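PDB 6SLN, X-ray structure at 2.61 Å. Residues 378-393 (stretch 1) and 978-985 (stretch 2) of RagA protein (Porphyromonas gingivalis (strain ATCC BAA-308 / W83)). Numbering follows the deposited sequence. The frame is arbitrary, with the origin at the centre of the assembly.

Stretch 1 (378-393) SADYFGKYYMGSGTFG
Stretch 2, residues 978-985: VGKNQYPN

The most unusual feature is Asn981, whose backbone adopts left-handed angles (phi 33°, psi 62°) and whose buried side chain (chi1 t, chi2 35°) plugs into stretch 1, although nearly 600 residues separate the partners. Its amide serves both roles: OD1 accepts from Phe392 N (2.9 Å, 164°) in the first turn of the helix, while ND2 donates weakly to Lys384 O (2.8 Å, 120°). Gly390 (68/-174) must lack a side chain, since an ideal CB would lie 2.0 Å from Asn981 OD1.

The nearest CA atoms, Gly383 and Asn981, are 4.6 Å apart. There Gly383 N donates to Asn981 O (2.8 Å, 156°), and Gly383 CA approaches Lys980 O at 3.3 Å. Gly383 belongs to a type II turn, Tyr381 to Lys384, closed by Lys384 N to Tyr381 O (3.1 Å); its phi of 78° and psi of -15° call for glycine.

Thr391 (chi1 p) points toward stretch 2. Its OG1 donates to Gln982 O (2.6 Å) and accepts from a water, 3.0 Å away, that in turn accepts from Gln982 N at 2.8 Å; its methyl CG2 meets Pro984 CG at 3.6 Å.

Tyr983 (chi1 t) sets CB over a face of the Phe382 ring (chi1 m), 3.9 Å from its centroid. Small Ala379 places CB at the tyrosine's edge, 3.8 Å from Tyr983 CE2.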

ATOM      1  N   SER A 378     -15.735   5.589 -12.190  1.00 54.59           N
ATOM      2  CA  SER A 378     -17.084   5.066 -12.279  1.00 47.50           C
ATOM      3  C   SER A 378     -17.965   5.764 -11.271  1.00 46.44           C
ATOM      4  O   SER A 378     -17.522   6.110 -10.168  1.00 44.63           O
ATOM      5  CB  SER A 378     -17.107   3.580 -12.028  1.00 39.76           C
ATOM      6  OG  SER A 378     -16.333   2.970 -13.032  1.00 48.80           O
ATOM      7  N   ALA A 379     -19.203   5.995 -11.679  1.00 41.26           N
ATOM      8  CA  ALA A 379     -20.207   6.555 -10.796  1.00 37.61           C
ATOM      9  C   ALA A 379     -20.798   5.385 -10.027  1.00 49.73           C
ATOM     10  O   ALA A 379     -21.398   4.479 -10.618  1.00 52.69           O
ATOM     11  CB  ALA A 379     -21.259   7.315 -11.597  1.00 38.01           C
ATOM     12  N   ASP A 380     -20.600   5.382  -8.716  1.00 49.67           N
ATOM     13  CA  ASP A 380     -20.789   4.177  -7.932  1.00 53.52           C
ATOM     14  C   ASP A 380     -21.964   4.288  -6.977  1.00 54.94           C
ATOM     15  O   ASP A 380     -21.932   3.733  -5.880  1.00 71.32           O
ATOM     16  CB  ASP A 380     -19.494   3.833  -7.197  1.00 70.93           C
ATOM     17  CG  ASP A 380     -18.466   3.201  -8.124  1.00 81.24           C
ATOM     18  OD1 ASP A 380     -18.869   2.473  -9.062  1.00 83.18           O
ATOM     19  OD2 ASP A 380     -17.262   3.452  -7.936  1.00 83.94           O
ATOM     20  N   TYR A 381     -23.012   4.996  -7.381  1.00 47.44           N
ATOM     21  CA  TYR A 381     -24.271   4.952  -6.663  1.00 44.92           C
ATOM     22  C   TYR A 381     -25.402   4.447  -7.527  1.00 43.74           C
ATOM     23  O   TYR A 381     -26.431   4.015  -6.986  1.00 40.27           O
ATOM     24  CB  TYR A 381     -24.625   6.336  -6.100  1.00 47.94           C
ATOM     25  CG  TYR A 381     -23.778   6.688  -4.899  1.00 50.17           C
ATOM     26  CD1 TYR A 381     -23.631   5.794  -3.852  1.00 50.83           C
ATOM     27  CD2 TYR A 381     -23.105   7.895  -4.825  1.00 54.10           C
ATOM     28  CE1 TYR A 381     -22.866   6.100  -2.759  1.00 53.65           C
ATOM     29  CE2 TYR A 381     -22.325   8.207  -3.732  1.00 59.54           C
ATOM     30  CZ  TYR A 381     -22.208   7.305  -2.701  1.00 54.99           C
ATOM     31  OH  TYR A 381     -21.432   7.599  -1.608  1.00 51.49           O
ATOM     32  N   PHE A 382     -25.215   4.448  -8.842  1.00 35.64           N
ATOM     33  CA  PHE A 382     -26.239   3.993  -9.757  1.00 37.06           C
ATOM     34  C   PHE A 382     -26.573   2.527  -9.515  1.00 51.15           C
ATOM     35  O   PHE A 382     -25.751   1.743  -9.032  1.00 56.59           O
ATOM     36  CB  PHE A 382     -25.786   4.229 -11.197  1.00 36.33           C
ATOM     37  CG  PHE A 382     -25.848   5.689 -11.601  1.00 31.54           C
ATOM     38  CD1 PHE A 382     -26.996   6.210 -12.147  1.00 39.26           C
ATOM     39  CD2 PHE A 382     -24.768   6.522 -11.399  1.00 35.06           C
ATOM     40  CE1 PHE A 382     -27.064   7.528 -12.506  1.00 54.06           C
ATOM     41  CE2 PHE A 382     -24.831   7.841 -11.743  1.00 47.76           C
ATOM     42  CZ  PHE A 382     -25.986   8.346 -12.297  1.00 54.61           C
ATOM     43  N   GLY A 383     -27.817   2.169  -9.823  1.00 54.61           N
ATOM     44  CA  GLY A 383     -28.305   0.852  -9.510  1.00 47.29           C
ATOM     45  C   GLY A 383     -28.689   0.651  -8.068  1.00 36.59           C
ATOM     46  O   GLY A 383     -29.366  -0.326  -7.764  1.00 49.53           O
ATOM     47  N   LYS A 384     -28.280   1.528  -7.167  1.00 41.74           N
ATOM     48  CA  LYS A 384     -28.780   1.535  -5.800  1.00 45.92           C
ATOM     49  C   LYS A 384     -29.723   2.725  -5.602  1.00 45.07           C
ATOM     50  O   LYS A 384     -29.792   3.646  -6.428  1.00 32.27           O
ATOM     51  CB  LYS A 384     -27.615   1.563  -4.806  1.00 51.47           C
ATOM     52  CG  LYS A 384     -26.931   0.230  -4.683  1.00 61.78           C
ATOM     53  CD  LYS A 384     -25.726   0.263  -3.761  1.00 69.76           C
ATOM     54  CE  LYS A 384     -24.587   1.048  -4.372  1.00 70.93           C
ATOM     55  NZ  LYS A 384     -23.473   1.238  -3.392  1.00 67.86           N
ATOM     56  N   TYR A 385     -30.485   2.675  -4.511  1.00 39.38           N
ATOM     57  CA  TYR A 385     -31.602   3.591  -4.277  1.00 39.10           C
ATOM     58  C   TYR A 385     -31.213   4.504  -3.122  1.00 44.52           C
ATOM     59  O   TYR A 385     -31.435   4.190  -1.951  1.00 49.01           O
ATOM     60  CB  TYR A 385     -32.924   2.846  -3.988  1.00 33.62           C
ATOM     61  CG  TYR A 385     -33.622   2.426  -5.242  1.00 34.07           C
ATOM     62  CD1 TYR A 385     -34.263   3.353  -6.053  1.00 47.52           C
ATOM     63  CD2 TYR A 385     -33.626   1.101  -5.638  1.00 42.17           C
ATOM     64  CE1 TYR A 385     -34.905   2.954  -7.222  1.00 53.79           C
ATOM     65  CE2 TYR A 385     -34.265   0.692  -6.804  1.00 46.58           C
ATOM     66  CZ  TYR A 385     -34.897   1.614  -7.589  1.00 53.49           C
ATOM     67  OH  TYR A 385     -35.510   1.187  -8.739  1.00 52.66           O
ATOM     68  N   TYR A 386     -30.635   5.643  -3.469  1.00 45.57           N
ATOM     69  CA  TYR A 386     -30.268   6.680  -2.523  1.00 48.53           C
ATOM     70  C   TYR A 386     -31.056   7.932  -2.875  1.00 49.05           C
ATOM     71  O   TYR A 386     -31.103   8.323  -4.048  1.00 52.86           O
ATOM     72  CB  TYR A 386     -28.779   6.974  -2.601  1.00 46.94           C
ATOM     73  CG  TYR A 386     -27.858   5.875  -2.134  1.00 50.28           C
ATOM     74  CD1 TYR A 386     -27.622   5.676  -0.775  1.00 48.19           C
ATOM     75  CD2 TYR A 386     -27.175   5.069  -3.048  1.00 54.33           C
ATOM     76  CE1 TYR A 386     -26.760   4.701  -0.337  1.00 49.67           C
ATOM     77  CE2 TYR A 386     -26.300   4.077  -2.614  1.00 48.25           C
ATOM     78  CZ  TYR A 386     -26.099   3.902  -1.255  1.00 53.16           C
ATOM     79  OH  TYR A 386     -25.240   2.927  -0.789  1.00 55.71           O
ATOM     80  N   MET A 387     -31.673   8.561  -1.877  1.00 40.10           N
ATOM     81  CA  MET A 387     -32.385   9.801  -2.162  1.00 47.37           C
ATOM     82  C   MET A 387     -31.456  10.836  -2.777  1.00 39.87           C
ATOM     83  O   MET A 387     -30.321  11.032  -2.326  1.00 43.39           O
ATOM     84  CB  MET A 387     -33.004  10.393  -0.912  1.00 50.87           C
ATOM     85  CG  MET A 387     -34.050  11.395  -1.268  1.00 47.03           C
ATOM     86  SD  MET A 387     -35.474  11.094  -0.254  1.00 57.64           S
ATOM     87  CE  MET A 387     -34.773  11.288   1.385  1.00 54.25           C
ATOM     88  N   GLY A 388     -31.941  11.481  -3.824  1.00 37.23           N
ATOM     89  CA  GLY A 388     -31.196  12.505  -4.505  1.00 43.76           C
ATOM     90  C   GLY A 388     -30.203  12.003  -5.521  1.00 43.58           C
ATOM     91  O   GLY A 388     -29.596  12.822  -6.223  1.00 47.96           O
ATOM     92  N   SER A 389     -30.023  10.693  -5.644  1.00 38.77           N
ATOM     93  CA  SER A 389     -29.004  10.150  -6.529  1.00 42.33           C
ATOM     94  C   SER A 389     -29.617   9.577  -7.807  1.00 36.62           C
ATOM     95  O   SER A 389     -30.702   8.998  -7.785  1.00 42.06           O
ATOM     96  CB  SER A 389     -28.197   9.083  -5.796  1.00 50.79           C
ATOM     97  OG  SER A 389     -27.390   8.344  -6.701  1.00 68.82           O
ATOM     98  N   GLY A 390     -28.925   9.767  -8.927  1.00 35.54           N
ATOM     99  CA  GLY A 390     -29.197   9.048 -10.150  1.00 33.00           C
ATOM    100  C   GLY A 390     -30.507   9.400 -10.806  1.00 41.35           C
ATOM    101  O   GLY A 390     -31.223  10.316 -10.407  1.00 53.54           O
ATOM    102  N   THR A 391     -30.815   8.639 -11.859  1.00 43.10           N
ATOM    103  CA  THR A 391     -32.102   8.820 -12.519  1.00 39.00           C
ATOM    104  C   THR A 391     -33.239   8.595 -11.541  1.00 36.96           C
ATOM    105  O   THR A 391     -34.312   9.185 -11.689  1.00 45.88           O
ATOM    106  CB  THR A 391     -32.242   7.877 -13.700  1.00 39.84           C
ATOM    107  OG1 THR A 391     -31.835   6.568 -13.288  1.00 55.73           O
ATOM    108  CG2 THR A 391     -31.390   8.340 -14.856  1.00 35.13           C
ATOM    109  N   PHE A 392     -33.013   7.762 -10.530  1.00 34.82           N
ATOM    110  CA  PHE A 392     -33.979   7.625  -9.450  1.00 35.12           C
ATOM    111  C   PHE A 392     -34.268   8.970  -8.795  1.00 35.31           C
ATOM    112  O   PHE A 392     -35.429   9.331  -8.580  1.00 35.97           O
ATOM    113  CB  PHE A 392     -33.464   6.633  -8.413  1.00 34.58           C
ATOM    114  CG  PHE A 392     -34.260   6.626  -7.158  1.00 37.70           C
ATOM    115  CD1 PHE A 392     -35.556   6.150  -7.154  1.00 41.22           C
ATOM    116  CD2 PHE A 392     -33.730   7.127  -5.988  1.00 34.91           C
ATOM    117  CE1 PHE A 392     -36.306   6.139  -5.994  1.00 42.44           C
ATOM    118  CE2 PHE A 392     -34.467   7.122  -4.819  1.00 39.93           C
ATOM    119  CZ  PHE A 392     -35.767   6.624  -4.823  1.00 43.82           C
ATOM    120  N   GLY A 393     -33.215   9.713  -8.439  1.00 35.06           N
ATOM    121  CA  GLY A 393     -33.415  10.997  -7.792  1.00 39.66           C
ATOM    122  C   GLY A 393     -33.983  12.039  -8.735  1.00 46.10           C
ATOM    123  O   GLY A 393     -34.787  12.883  -8.326  1.00 38.92           O
ATOM    124  N   VAL A 978     -34.187  -6.659 -13.434  1.00 48.80           N
ATOM    125  CA  VAL A 978     -34.728  -5.424 -12.884  1.00 51.13           C
ATOM    126  C   VAL A 978     -33.927  -4.263 -13.436  1.00 50.13           C
ATOM    127  O   VAL A 978     -32.694  -4.290 -13.445  1.00 53.23           O
ATOM    128  CB  VAL A 978     -34.712  -5.422 -11.344  1.00 45.80           C
ATOM    129  CG1 VAL A 978     -33.316  -5.665 -10.827  1.00 37.05           C
ATOM    130  CG2 VAL A 978     -35.245  -4.117 -10.829  1.00 45.43           C
ATOM    131  N   GLY A 979     -34.651  -3.259 -13.967  1.00 54.05           N
ATOM    132  CA  GLY A 979     -34.091  -1.937 -14.182  1.00 41.93           C
ATOM    133  C   GLY A 979     -34.322  -1.130 -12.926  1.00 35.73           C
ATOM    134  O   GLY A 979     -35.435  -1.087 -12.402  1.00 42.65           O
ATOM    135  N   LYS A 980     -33.253  -0.539 -12.396  1.00 48.23           N
ATOM    136  CA  LYS A 980     -33.381   0.243 -11.174  1.00 53.38           C
ATOM    137  C   LYS A 980     -32.257   1.264 -11.112  1.00 50.04           C
ATOM    138  O   LYS A 980     -31.096   0.913 -11.338  1.00 49.09           O
ATOM    139  CB  LYS A 980     -33.358  -0.665  -9.940  1.00 52.96           C
ATOM    140  CG  LYS A 980     -32.196  -1.639  -9.923  1.00 45.09           C
ATOM    141  CD  LYS A 980     -31.968  -2.233  -8.546  1.00 34.83           C
ATOM    142  CE  LYS A 980     -30.683  -3.094  -8.538  1.00 36.61           C
ATOM    143  NZ  LYS A 980     -30.684  -4.188  -7.498  1.00 35.93           N
ATOM    144  N   ASN A 981     -32.613   2.511 -10.784  1.00 40.36           N
ATOM    145  CA  ASN A 981     -31.718   3.662 -10.815  1.00 37.85           C
ATOM    146  C   ASN A 981     -30.681   3.537 -11.929  1.00 41.99           C
ATOM    147  O   ASN A 981     -29.470   3.489 -11.669  1.00 39.29           O
ATOM    148  CB  ASN A 981     -31.033   3.868  -9.458  1.00 40.69           C
ATOM    149  CG  ASN A 981     -30.266   5.197  -9.394  1.00 45.55           C
ATOM    150  OD1 ASN A 981     -30.692   6.206  -9.969  1.00 38.53           O
ATOM    151  ND2 ASN A 981     -29.127   5.189  -8.721  1.00 48.54           N
ATOM    152  N   GLN A 982     -31.147   3.482 -13.172  1.00 41.71           N
ATOM    153  CA  GLN A 982     -30.248   3.245 -14.286  1.00 42.55           C
ATOM    154  C   GLN A 982     -29.302   4.419 -14.500  1.00 46.96           C
ATOM    155  O   GLN A 982     -29.687   5.585 -14.372  1.00 44.45           O
ATOM    156  CB  GLN A 982     -31.042   2.984 -15.560  1.00 42.05           C
ATOM    157  CG  GLN A 982     -32.127   1.941 -15.416  1.00 39.18           C
ATOM    158  CD  GLN A 982     -33.066   1.953 -16.612  1.00 45.61           C
ATOM    159  OE1 GLN A 982     -33.564   3.011 -17.015  1.00 50.48           O
ATOM    160  NE2 GLN A 982     -33.305   0.781 -17.193  1.00 39.09           N
ATOM    161  N   TYR A 983     -28.045   4.097 -14.788  1.00 50.70           N
ATOM    162  CA  TYR A 983     -27.163   5.014 -15.493  1.00 47.53           C
ATOM    163  C   TYR A 983     -27.454   4.770 -16.971  1.00 49.62           C
ATOM    164  O   TYR A 983     -26.932   3.814 -17.552  1.00 61.14           O
ATOM    165  CB  TYR A 983     -25.688   4.764 -15.135  1.00 40.03           C
ATOM    166  CG  TYR A 983     -24.745   5.881 -15.545  1.00 38.20           C
ATOM    167  CD1 TYR A 983     -24.866   6.505 -16.791  1.00 32.73           C
ATOM    168  CD2 TYR A 983     -23.741   6.314 -14.691  1.00 31.61           C
ATOM    169  CE1 TYR A 983     -24.017   7.527 -17.177  1.00 35.80           C
ATOM    170  CE2 TYR A 983     -22.882   7.360 -15.067  1.00 45.72           C
ATOM    171  CZ  TYR A 983     -23.027   7.964 -16.317  1.00 43.13           C
ATOM    172  OH  TYR A 983     -22.190   8.994 -16.718  1.00 39.52           O
ATOM    173  N   PRO A 984     -28.308   5.571 -17.601  1.00 47.82           N
ATOM    174  CA  PRO A 984     -28.781   5.220 -18.948  1.00 45.51           C
ATOM    175  C   PRO A 984     -27.646   5.255 -19.960  1.00 44.88           C
ATOM    176  O   PRO A 984     -26.655   5.967 -19.788  1.00 49.26           O
ATOM    177  CB  PRO A 984     -29.826   6.301 -19.252  1.00 49.80           C
ATOM    178  CG  PRO A 984     -30.087   7.010 -17.920  1.00 42.26           C
ATOM    179  CD  PRO A 984     -28.851   6.856 -17.123  1.00 40.53           C
ATOM    180  N   ASN A 985     -27.780   4.460 -21.016  1.00 37.54           N
ATOM    181  CA  ASN A 985     -26.861   4.620 -22.131  1.00 44.24           C
ATOM    182  C   ASN A 985     -27.020   6.015 -22.714  1.00 51.96           C
ATOM    183  O   ASN A 985     -28.020   6.706 -22.492  1.00 54.36           O
ATOM    184  CB  ASN A 985     -27.104   3.576 -23.221  1.00 54.44           C
ATOM    185  CG  ASN A 985     -26.434   2.247 -22.915  1.00 61.86           C
ATOM    186  OD1 ASN A 985     -25.205   2.146 -22.852  1.00 62.01           O
ATOM    187  ND2 ASN A 985     -27.248   1.215 -22.721  1.00 63.01           N
TER
HETATM  188  O   HOH W   1     -33.806   4.383 -13.509  1.00 34.09           O